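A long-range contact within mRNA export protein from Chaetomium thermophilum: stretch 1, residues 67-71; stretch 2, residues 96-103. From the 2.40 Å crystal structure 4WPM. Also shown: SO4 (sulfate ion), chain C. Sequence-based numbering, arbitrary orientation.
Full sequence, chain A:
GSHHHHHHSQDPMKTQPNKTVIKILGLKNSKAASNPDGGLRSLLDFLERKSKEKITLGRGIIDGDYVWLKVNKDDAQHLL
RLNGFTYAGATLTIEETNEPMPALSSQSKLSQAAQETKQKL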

# COMPACT_ATOMS: atom_id res chain seq x y z
N VAL A 67 1.23 -6.04 3.72
CA VAL A 67 1.79 -7.27 4.25
C VAL A 67 1.85 -8.30 3.12
O VAL A 67 0.84 -8.57 2.46
CB VAL A 67 0.96 -7.83 5.42
CG1 VAL A 67 1.48 -9.20 5.86
CG2 VAL A 67 0.96 -6.86 6.59
N TRP A 68 3.03 -8.87 2.91
CA TRP A 68 3.24 -9.83 1.84
C TRP A 68 3.30 -11.24 2.42
O TRP A 68 3.94 -11.45 3.45
CB TRP A 68 4.53 -9.53 1.07
CG TRP A 68 4.54 -8.18 0.42
CD1 TRP A 68 4.66 -6.97 1.03
CD2 TRP A 68 4.45 -7.91 -0.99
NE1 TRP A 68 4.64 -5.96 0.10
CE2 TRP A 68 4.51 -6.51 -1.15
CE3 TRP A 68 4.31 -8.71 -2.12
CZ2 TRP A 68 4.44 -5.90 -2.40
CZ3 TRP A 68 4.24 -8.10 -3.36
CH2 TRP A 68 4.31 -6.71 -3.49
N LEU A 69 2.61 -12.18 1.78
CA LEU A 69 2.63 -13.58 2.21
C LEU A 69 2.86 -14.50 1.03
O LEU A 69 2.27 -14.33 -0.04
CB LEU A 69 1.32 -13.95 2.91
CG LEU A 69 0.98 -13.17 4.18
CD1 LEU A 69 -0.41 -13.54 4.66
CD2 LEU A 69 2.01 -13.45 5.26
N LYS A 70 3.73 -15.48 1.22
CA LYS A 70 3.99 -16.51 0.22
C LYS A 70 3.34 -17.82 0.66
O LYS A 70 3.71 -18.39 1.69
CB LYS A 70 5.50 -16.67 0.02
CG LYS A 70 5.92 -17.00 -1.40
CD LYS A 70 7.43 -16.87 -1.56
CE LYS A 70 7.85 -16.99 -3.01
NZ LYS A 70 9.29 -17.36 -3.14
N VAL A 71 2.38 -18.29 -0.12
CA VAL A 71 1.58 -19.46 0.24
C VAL A 71 1.26 -20.33 -0.97
O VAL A 71 1.37 -19.87 -2.11
CB VAL A 71 0.25 -19.04 0.92
CG1 VAL A 71 0.52 -18.25 2.19
CG2 VAL A 71 -0.61 -18.23 -0.04
S SO4 C . -1.38 -7.72 -10.03
O1 SO4 C . -1.40 -6.84 -11.19
O2 SO4 C . -2.70 -8.31 -9.85
O3 SO4 C . -0.39 -8.77 -10.23
O4 SO4 C . -1.03 -6.95 -8.83
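Stretch 2 (96-103) ETNEPMPA

Stretch 1 is a length of β-strand, extended from Val 67 to Val 71, and stretch 2 reaches it from a second strand far along the chain. Glu 96 still has strand geometry; by Asn 98, with phi/psi of -97/8, the extended run is interrupted, and the chain becomes a loop. From Glu 99 to Pro 102 phi lies between about -63° and -76° and psi between 131° and 143°, the open, polyproline-like conformation to which two prolines in four residues are well suited. No hydrogen bond joins the two stretches, so this is a contact of packing and not of strand pairing. The backbones stand well apart: the nearest CA atoms, those of Trp 68 and Met 101, are 7.0 Å from each other, and side chains fill the space between.

Trp 68 is the centre of the contact. Its CA-to-CB bond points toward stretch 2, and with chi1 at -61° (m) and chi2 at 72° the indole extends to meet the loop. It contributes 132 Å² of the 332 Å² buried by both sides together. A tryptophan fits here because one broad, rigid side chain can touch a succession of residues, five of them in this case.

Pro 102 lies over one face of the indole. Its CD is 3.5 Å from CD2 of Trp 68 and 3.7 Å from the centroid of the six-membered ring of Trp 68, only 17° off the ring normal. This is a CH-π contact: the CD carbon, bonded to the proline nitrogen, carries slightly polarised hydrogens that suit the electron-rich indole, and the compact pyrrolidine ring can approach closely at little conformational cost.

Met 101 covers the most surface from the loop side, 85 Å². Its CA-to-CB bond points sideways, but the long, flexible chain brings its end back to the strand. CE lies 3.9 Å from CB of Trp 68 and 3.7 Å from O of Trp 68, while SD is 4.0 Å from CB of Lys 70. Methionine can thus follow the strand past the root of the indole, meeting the aliphatic base of a lysine whose charged end is left free of this contact.

The far end of the indole meets the start of the loop. OE2 of Glu 99 is 3.6 Å from CH2 of Trp 68, near the ring plane, where the slightly positive hydrogens of the ring edge suit a carboxylate oxygen; that carboxylate is also hydrogen-bonded elsewhere in the structure. CG2 of Thr 97 comes within 4.2 Å of CZ3 of Trp 68, adding a methyl group to the apolar surroundings. The threonine hydroxyl also helps to shape the turn, since N of Glu 99 donates a hydrogen bond to OG1 of Thr 97 at 3.0 Å. The same OG1 of Thr 97 donates to O4 of the sulfate at 2.7 Å, and N of Asn 98 donates to O3 of the sulfate at 2.9 Å.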

# COMPACT_ATOMS: atom_id res chain seq x y z
N GLU A 96 -4.41 -11.37 -4.61
CA GLU A 96 -3.33 -12.13 -5.23
C GLU A 96 -2.62 -11.26 -6.25
O GLU A 96 -3.24 -10.41 -6.90
CB GLU A 96 -3.89 -13.39 -5.90
CG GLU A 96 -2.81 -14.36 -6.36
CD GLU A 96 -3.38 -15.54 -7.13
OE1 GLU A 96 -4.50 -15.98 -6.80
OE2 GLU A 96 -2.71 -16.03 -8.06
N THR A 97 -1.31 -11.45 -6.38
CA THR A 97 -0.50 -10.64 -7.29
C THR A 97 0.66 -11.44 -7.89
O THR A 97 1.16 -12.38 -7.27
CB THR A 97 0.08 -9.41 -6.57
OG1 THR A 97 0.76 -8.57 -7.52
CG2 THR A 97 1.06 -9.83 -5.48
N ASN A 98 1.07 -11.05 -9.09
CA ASN A 98 2.26 -11.63 -9.72
C ASN A 98 3.48 -10.75 -9.49
O ASN A 98 4.55 -10.99 -10.06
CB ASN A 98 2.03 -11.84 -11.22
CG ASN A 98 1.61 -10.58 -11.94
OD1 ASN A 98 2.01 -9.47 -11.59
ND2 ASN A 98 0.79 -10.74 -12.98
N GLU A 99 3.32 -9.72 -8.65
CA GLU A 99 4.44 -8.86 -8.28
C GLU A 99 5.49 -9.68 -7.53
O GLU A 99 5.13 -10.55 -6.73
CB GLU A 99 3.96 -7.70 -7.41
CG GLU A 99 3.33 -6.56 -8.18
CD GLU A 99 2.71 -5.52 -7.26
OE1 GLU A 99 1.48 -5.29 -7.37
OE2 GLU A 99 3.44 -4.92 -6.45
N PRO A 100 6.78 -9.41 -7.77
CA PRO A 100 7.79 -10.13 -7.00
C PRO A 100 7.79 -9.72 -5.53
O PRO A 100 7.61 -8.54 -5.22
CB PRO A 100 9.11 -9.73 -7.68
CG PRO A 100 8.82 -8.41 -8.32
CD PRO A 100 7.38 -8.46 -8.73
N MET A 101 7.98 -10.69 -4.64
CA MET A 101 8.05 -10.41 -3.22
C MET A 101 9.30 -9.58 -2.91
O MET A 101 10.39 -9.92 -3.36
CB MET A 101 8.06 -11.71 -2.41
CG MET A 101 7.72 -11.54 -0.94
SD MET A 101 6.86 -12.96 -0.26
CE MET A 101 6.88 -12.58 1.48
N PRO A 102 9.15 -8.48 -2.15
CA PRO A 102 10.34 -7.67 -1.87
C PRO A 102 11.24 -8.32 -0.82
O PRO A 102 10.73 -8.94 0.12
CB PRO A 102 9.75 -6.35 -1.36
CG PRO A 102 8.45 -6.73 -0.76
CD PRO A 102 7.93 -7.90 -1.56
N ALA A 103 12.55 -8.19 -0.99
CA ALA A 103 13.51 -8.82 -0.09
C ALA A 103 13.40 -8.22 1.32
O ALA A 103 13.50 -8.94 2.31
CB ALA A 103 14.92 -8.65 -0.62